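Local coordinates for defective in germ line development protein 3, isoform a (Caenorhabditis elegans, PDB 3N89) that acts in germ-line development as the Bicaudal-C ortholog GLD-3, with four KH domains forming a globular platform, and probably takes part in RNA regulation, at residues 39-44 against 82-87; 199-204 against 208-213; 167-172 against 243-248. All coordinates share one frame; numbering follows the deposited sequence.

Interaction 1 of 3, residues 39-44 against 82-87; sequences QYYSLM and QQVTIT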
# COMPACT_ATOMS: atom_id res chain seq x y z
N GLN A 39 -1.45 -11.87 1.13
CA GLN A 39 -2.23 -12.88 0.41
C GLN A 39 -1.95 -12.85 -1.09
O GLN A 39 -2.37 -13.74 -1.83
CB GLN A 39 -3.73 -12.64 0.67
CG GLN A 39 -4.20 -11.25 0.28
CD GLN A 39 -5.67 -11.01 0.60
OE1 GLN A 39 -6.55 -11.70 0.06
NE2 GLN A 39 -5.94 -10.04 1.46
N TYR A 40 -1.22 -11.82 -1.53
CA TYR A 40 -0.89 -11.67 -2.94
C TYR A 40 0.62 -11.80 -3.18
O TYR A 40 1.08 -11.70 -4.32
CB TYR A 40 -1.35 -10.30 -3.43
CG TYR A 40 -2.84 -10.06 -3.28
CD1 TYR A 40 -3.76 -10.84 -3.97
CD2 TYR A 40 -3.32 -9.06 -2.43
CE1 TYR A 40 -5.14 -10.63 -3.83
CE2 TYR A 40 -4.69 -8.85 -2.27
CZ TYR A 40 -5.59 -9.64 -2.97
OH TYR A 40 -6.95 -9.46 -2.80
N TYR A 41 1.39 -12.03 -2.12
CA TYR A 41 2.83 -12.15 -2.30
C TYR A 41 3.19 -13.18 -3.35
O TYR A 41 3.98 -12.90 -4.26
CB TYR A 41 3.52 -12.48 -0.97
CG TYR A 41 3.62 -11.28 -0.04
CD1 TYR A 41 3.39 -9.99 -0.53
CD2 TYR A 41 3.95 -11.42 1.31
CE1 TYR A 41 3.45 -8.89 0.31
CE2 TYR A 41 4.02 -10.31 2.16
CZ TYR A 41 3.77 -9.05 1.64
OH TYR A 41 3.82 -7.94 2.46
N SER A 42 2.58 -14.36 -3.25
CA SER A 42 2.82 -15.45 -4.18
C SER A 42 2.54 -15.06 -5.62
O SER A 42 3.31 -15.38 -6.53
CB SER A 42 1.96 -16.64 -3.79
OG SER A 42 2.12 -17.71 -4.71
N LEU A 43 1.42 -14.35 -5.83
CA LEU A 43 1.00 -13.91 -7.16
C LEU A 43 1.84 -12.78 -7.73
O LEU A 43 1.84 -12.55 -8.94
CB LEU A 43 -0.45 -13.46 -7.14
CG LEU A 43 -1.56 -14.51 -6.95
CD1 LEU A 43 -2.88 -13.79 -6.71
CD2 LEU A 43 -1.64 -15.42 -8.17
N MET A 44 2.55 -12.06 -6.86
CA MET A 44 3.39 -10.96 -7.31
C MET A 44 4.71 -11.56 -7.75
O MET A 44 5.46 -10.95 -8.51
CB MET A 44 3.61 -9.95 -6.18
CG MET A 44 2.44 -8.99 -5.94
SD MET A 44 2.63 -7.90 -4.48
CE MET A 44 4.35 -7.39 -4.64
N GLN A 82 3.60 -6.71 6.73
CA GLN A 82 3.34 -6.62 5.30
C GLN A 82 4.04 -5.46 4.61
O GLN A 82 3.52 -4.91 3.64
CB GLN A 82 1.83 -6.50 5.07
CG GLN A 82 1.04 -7.66 5.64
CD GLN A 82 -0.42 -7.60 5.29
OE1 GLN A 82 -1.13 -6.68 5.69
NE2 GLN A 82 -0.90 -8.60 4.55
N GLN A 83 5.22 -5.10 5.10
CA GLN A 83 5.96 -3.99 4.53
C GLN A 83 6.97 -4.43 3.49
O GLN A 83 7.83 -5.28 3.75
CB GLN A 83 6.66 -3.21 5.63
CG GLN A 83 6.68 -1.71 5.42
CD GLN A 83 7.15 -0.96 6.65
OE1 GLN A 83 8.35 -0.80 6.87
NE2 GLN A 83 6.20 -0.53 7.47
N VAL A 84 6.86 -3.83 2.31
CA VAL A 84 7.76 -4.10 1.21
C VAL A 84 8.65 -2.89 0.98
O VAL A 84 8.18 -1.75 1.00
CB VAL A 84 6.97 -4.40 -0.07
CG1 VAL A 84 7.75 -3.92 -1.30
CG2 VAL A 84 6.71 -5.89 -0.17
N THR A 85 9.94 -3.14 0.77
CA THR A 85 10.87 -2.04 0.55
C THR A 85 11.41 -2.03 -0.87
O THR A 85 11.65 -3.07 -1.48
CB THR A 85 12.05 -2.13 1.51
OG1 THR A 85 12.80 -3.31 1.23
CG2 THR A 85 11.57 -2.18 2.95
N ILE A 86 11.58 -0.82 -1.40
CA ILE A 86 12.10 -0.63 -2.74
C ILE A 86 13.34 0.22 -2.53
O ILE A 86 13.25 1.29 -1.94
CB ILE A 86 11.05 0.11 -3.63
CG1 ILE A 86 9.71 -0.64 -3.54
CG2 ILE A 86 11.54 0.18 -5.08
CD1 ILE A 86 8.60 -0.05 -4.39
N THR A 87 14.49 -0.26 -3.00
CA THR A 87 15.75 0.46 -2.81
C THR A 87 16.47 0.76 -4.12
O THR A 87 16.59 -0.10 -4.99
CB THR A 87 16.72 -0.35 -1.93
OG1 THR A 87 16.10 -0.63 -0.67
CG2 THR A 87 18.02 0.43 -1.70
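Tyr41 and Gln82 bring the two backbones nearest, with 9.4 Å between their CA atoms. That is too far for backbone contact, and a side chain of helix 41-45 reaches over to the chain entering strand 83-87. Tyr41 spans most of this gap. Its side chain sets out toward the strand. CG lies beside the backbone N, anti to the carbonyl carbon (chi1 -76°), and this swings the ring out to the strand with the hydroxyl leading. The hydroxyl end meets the backbone of Gln82: Tyr41 OH is 3.2 Å from Gln82 CA, which sits near the ring plane, at the edge. The same oxygen is 3.6 Å from Gln82 CB. The phenol end is therefore seated against the main chain just as it enters the strand. Val84 lies two residues further on. It also points toward the helix, and its CG2 approaches the ring obliquely, at 4.5 Å from Tyr41 CE1. This is a loose apolar contact. Pro68, in the loop after strand 64-66, touches both Tyr41 and Val84. Met100 of helix 90-102 touches Val84 and Met44, so the two segments are also joined through a third element. Gln83 points away from the helix and gives its amide to Glu35. Backbone bonds from Gln82 to Phe36 and from Val84 to Met34 fix the strand beside strand 29-35. The element order, strand, two helices, two strands, helix, is that of a type I KH domain. The contact packs the domain's first helix against the beginning of its third strand, which lies between strands 64-66 and 29-35.

Interaction 2 of 3, residues 199-204 against 208-213; sequences QVLGSS and QLMPVI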
# COMPACT_ATOMS: atom_id res chain seq x y z
N GLN A 199 -4.14 3.93 13.13
CA GLN A 199 -3.87 4.99 12.15
C GLN A 199 -4.78 4.97 10.91
O GLN A 199 -5.01 6.02 10.30
CB GLN A 199 -2.40 4.90 11.71
CG GLN A 199 -1.92 6.05 10.84
CD GLN A 199 -0.55 5.80 10.22
OE1 GLN A 199 0.38 5.37 10.89
NE2 GLN A 199 -0.43 6.07 8.92
N VAL A 200 -5.29 3.80 10.54
CA VAL A 200 -6.14 3.69 9.36
C VAL A 200 -7.63 3.79 9.68
O VAL A 200 -8.34 4.63 9.12
CB VAL A 200 -5.92 2.34 8.62
CG1 VAL A 200 -6.83 2.26 7.40
CG2 VAL A 200 -4.45 2.19 8.21
N LEU A 201 -8.09 2.94 10.58
CA LEU A 201 -9.49 2.92 10.98
C LEU A 201 -9.87 4.02 11.96
O LEU A 201 -10.97 4.58 11.89
CB LEU A 201 -9.84 1.56 11.59
CG LEU A 201 -10.35 0.47 10.66
CD1 LEU A 201 -9.25 -0.01 9.73
CD2 LEU A 201 -10.88 -0.67 11.50
N GLY A 202 -8.97 4.31 12.88
CA GLY A 202 -9.23 5.33 13.88
C GLY A 202 -8.78 4.84 15.24
O GLY A 202 -8.54 3.64 15.43
N SER A 203 -8.67 5.76 16.19
CA SER A 203 -8.25 5.45 17.56
C SER A 203 -9.23 6.08 18.55
O SER A 203 -10.12 6.84 18.15
CB SER A 203 -6.84 5.98 17.80
OG SER A 203 -6.27 5.45 19.00
N SER A 204 -9.08 5.77 19.83
CA SER A 204 -9.97 6.32 20.85
C SER A 204 -9.99 7.85 20.82
O SER A 204 -10.98 8.46 21.20
CB SER A 204 -9.53 5.86 22.24
OG SER A 204 -8.28 6.43 22.58
N GLN A 208 -13.76 8.03 13.52
CA GLN A 208 -13.78 6.67 12.95
C GLN A 208 -13.74 6.88 11.43
O GLN A 208 -14.72 7.33 10.83
CB GLN A 208 -15.06 5.93 13.38
CG GLN A 208 -15.12 5.65 14.88
CD GLN A 208 -16.42 4.97 15.32
OE1 GLN A 208 -16.50 4.40 16.42
NE2 GLN A 208 -17.44 5.02 14.47
N LEU A 209 -12.60 6.55 10.82
CA LEU A 209 -12.38 6.76 9.38
C LEU A 209 -13.12 5.92 8.34
O LEU A 209 -13.27 6.36 7.21
CB LEU A 209 -10.89 6.69 9.08
CG LEU A 209 -10.21 7.99 8.62
CD1 LEU A 209 -10.68 9.16 9.48
CD2 LEU A 209 -8.70 7.83 8.69
N MET A 210 -13.57 4.72 8.69
CA MET A 210 -14.28 3.91 7.70
C MET A 210 -15.67 4.44 7.40
O MET A 210 -16.06 4.53 6.23
CB MET A 210 -14.35 2.45 8.14
CG MET A 210 -12.99 1.75 8.24
SD MET A 210 -12.17 1.54 6.64
CE MET A 210 -11.28 3.10 6.47
N PRO A 211 -16.45 4.81 8.43
CA PRO A 211 -17.80 5.34 8.20
C PRO A 211 -17.84 6.38 7.08
O PRO A 211 -18.80 6.45 6.31
CB PRO A 211 -18.18 5.93 9.56
CG PRO A 211 -17.54 4.95 10.51
CD PRO A 211 -16.16 4.73 9.88
N VAL A 212 -16.79 7.18 7.00
CA VAL A 212 -16.69 8.22 5.97
C VAL A 212 -16.63 7.57 4.60
O VAL A 212 -17.26 8.04 3.65
CB VAL A 212 -15.42 9.09 6.16
CG1 VAL A 212 -15.28 10.07 4.99
CG2 VAL A 212 -15.50 9.85 7.48
N ILE A 213 -15.87 6.48 4.49
CA ILE A 213 -15.75 5.79 3.22
C ILE A 213 -17.10 5.21 2.80
O ILE A 213 -17.51 5.35 1.65
CB ILE A 213 -14.70 4.67 3.28
CG1 ILE A 213 -13.31 5.29 3.43
CG2 ILE A 213 -14.78 3.79 2.03
CD1 ILE A 213 -12.18 4.29 3.33
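Leu201 and Leu209 are joined by the one hydrogen bond between the segments, and it is a backbone bond. Leu209 N gives its hydrogen to Leu201 O at 2.8 Å. The N-H...O angle is 147°, so the bond is moderately bent, and the donor lies 30° from the carbonyl plane. It ties the chain at Leu201 to the beginning of helix 209-217.

The apolar pair lies beside this bond. Leu201 CG rests 3.8 Å from Met210 CG, and the two side chains cross obliquely. Met210 has CG beside its backbone N (chi1 -65°) and bends again at chi2 and chi3, which brings its end back toward the first segment. Beyond the segments, Leu201 packs on Tyr237 and Ile239 of strand 236-242, and Leu209 on Leu258 and Phe363.

Leu209 also makes a contact of a different kind. It points toward the other segment and sets CD2 against the main-chain oxygen of Val200, a van der Waals contact of a methyl with a polar atom.

The turn itself depends on Gly202. Its phi of 136° would drive a CB into the carbonyl oxygen before it. Gly202 probably matches the first glycine of the KH GXXG loop, but the fourth residue of that run is a serine.

The chemistry implies a joint between two helices, set by main-chain atoms, with Leu201 packed on the domain's sheet and Leu209 on residues in loops.

Interaction 3 of 3, residues 167-172 against 243-248; sequences AAKRLN and GNIDNV
Lys169 reaches across from helix 161-175 to Ile245 and Asp246 in the first turn of helix 245-257. At its CB the chain turns so that CG lies beside the backbone N, anti to the carbonyl carbon (chi1 -71°). From CG on it is extended, and this length carries the amine to the second helix. CB, CG and CD bridge the gap without close contact to the other segment. CE is the first atom to touch. It lies 3.8 Å from Ile245 CG2, and the two side chains cross at a slant. NZ then forms a salt bridge with Asp246 OD2. The modelled distance from Lys169 NZ to Asp246 OD2 is 2.4 Å, too short to be taken literally. Asp246 OD1 lies 3.4 Å from Lys169 NZ in the model. Lysine and aspartate meet at about a right angle. With an alanine here instead of Asp246, the Lys169 ammonium is likely to be left without its carboxylate mate and its end freer to swing.

Beneath the bridge the contact is apolar. Ile245 points toward helix 161-175 and packs on its Ile165, which Asp246 also touches. Phe186 of strand 186-193 touches Ala168, Asn172 and Ile245, and so contacts both helices. Helix 161-175 belongs to the second KH domain and helix 245-257 to the third. The arrangement is an interdomain helix contact, with a partly exposed salt bridge above an apolar layer, where two KH domains share a six-stranded antiparallel sheet.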
# COMPACT_ATOMS: atom_id res chain seq x y z
N ALA A 167 -16.01 -8.52 -17.06
CA ALA A 167 -16.23 -9.96 -16.93
C ALA A 167 -17.29 -10.20 -15.86
O ALA A 167 -18.17 -11.05 -16.01
CB ALA A 167 -14.94 -10.65 -16.56
N ALA A 168 -17.19 -9.46 -14.76
CA ALA A 168 -18.15 -9.59 -13.67
C ALA A 168 -19.55 -9.19 -14.14
O ALA A 168 -20.48 -9.98 -14.06
CB ALA A 168 -17.72 -8.71 -12.49
N LYS A 169 -19.69 -7.97 -14.65
CA LYS A 169 -20.98 -7.48 -15.12
C LYS A 169 -21.56 -8.33 -16.25
O LYS A 169 -22.78 -8.36 -16.45
CB LYS A 169 -20.87 -6.02 -15.57
CG LYS A 169 -20.70 -5.06 -14.40
CD LYS A 169 -20.41 -3.63 -14.82
CE LYS A 169 -20.39 -2.74 -13.58
NZ LYS A 169 -19.94 -1.35 -13.84
N ARG A 170 -20.70 -9.01 -17.00
CA ARG A 170 -21.18 -9.88 -18.07
C ARG A 170 -21.83 -11.07 -17.41
O ARG A 170 -22.86 -11.57 -17.87
CB ARG A 170 -20.02 -10.33 -18.98
CZ ARG A 170 -16.70 -8.53 -22.30
N LEU A 171 -21.25 -11.51 -16.30
CA LEU A 171 -21.77 -12.65 -15.56
C LEU A 171 -23.11 -12.36 -14.88
O LEU A 171 -23.98 -13.22 -14.83
CB LEU A 171 -20.76 -13.11 -14.51
CG LEU A 171 -19.85 -14.26 -14.99
CD1 LEU A 171 -19.16 -13.87 -16.29
CD2 LEU A 171 -18.84 -14.59 -13.91
N ASN A 172 -23.28 -11.16 -14.36
CA ASN A 172 -24.54 -10.84 -13.72
C ASN A 172 -25.64 -10.99 -14.77
O ASN A 172 -26.61 -11.72 -14.57
CB ASN A 172 -24.52 -9.43 -13.14
CG ASN A 172 -23.73 -9.37 -11.84
OD1 ASN A 172 -23.90 -10.24 -10.98
ND2 ASN A 172 -22.88 -8.36 -11.70
N GLY A 243 -20.75 -4.55 -1.32
CA GLY A 243 -21.44 -3.63 -2.21
C GLY A 243 -21.27 -4.01 -3.67
O GLY A 243 -20.66 -5.03 -3.98
N ASN A 244 -21.81 -3.20 -4.58
CA ASN A 244 -21.66 -3.49 -6.00
C ASN A 244 -20.18 -3.50 -6.34
O ASN A 244 -19.37 -2.96 -5.60
CB ASN A 244 -22.37 -2.44 -6.86
CG ASN A 244 -23.85 -2.36 -6.58
OD1 ASN A 244 -24.44 -3.27 -6.00
ND2 ASN A 244 -24.47 -1.26 -7.01
N ILE A 245 -19.84 -4.08 -7.48
CA ILE A 245 -18.46 -4.17 -7.90
C ILE A 245 -17.75 -2.81 -8.00
O ILE A 245 -16.65 -2.66 -7.49
CB ILE A 245 -18.33 -4.94 -9.24
CG1 ILE A 245 -16.86 -4.99 -9.68
CG2 ILE A 245 -19.19 -4.28 -10.31
CD1 ILE A 245 -15.96 -5.63 -8.65
N ASP A 246 -18.37 -1.83 -8.66
CA ASP A 246 -17.73 -0.52 -8.81
C ASP A 246 -17.44 0.20 -7.49
O ASP A 246 -16.36 0.77 -7.31
CB ASP A 246 -18.60 0.39 -9.69
CG ASP A 246 -18.62 -0.05 -11.13
OD1 ASP A 246 -17.57 0.01 -11.79
OD2 ASP A 246 -19.70 -0.46 -11.61
N ASN A 247 -18.40 0.17 -6.57
CA ASN A 247 -18.23 0.83 -5.28
C ASN A 247 -17.13 0.17 -4.43
O ASN A 247 -16.31 0.85 -3.83
CB ASN A 247 -19.54 0.81 -4.50
CG ASN A 247 -20.68 1.45 -5.28
OD1 ASN A 247 -20.83 1.23 -6.48
ND2 ASN A 247 -21.51 2.23 -4.58
N VAL A 248 -17.12 -1.16 -4.40
CA VAL A 248 -16.13 -1.88 -3.61
C VAL A 248 -14.70 -1.52 -4.02
O VAL A 248 -13.87 -1.17 -3.17
CB VAL A 248 -16.30 -3.41 -3.74
CG1 VAL A 248 -15.34 -4.10 -2.79
CG2 VAL A 248 -17.72 -3.80 -3.42

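Overall arrangement
Interactions 1 and 2 each lie within one KH domain, the first and the third; interaction 3 joins the second to the third. Interaction 2 is the most buried and combines a main-chain bond with aliphatic packing. Interaction 1 is partly buried and rests on one tyrosine. Interaction 3 lies furthest from the chain centre, about 23 Å from it to the centre of the contact, and is the one with paired charges. No two touch; their centres are 25 to 27 Å apart. Interactions 2 and 3 use different helices of the third domain, but the two helices are themselves in contact, through Ile213 on helix 245-257. The strand of interaction 1 is part of the seven-stranded sheet, and interaction 3 flanks the six-stranded one.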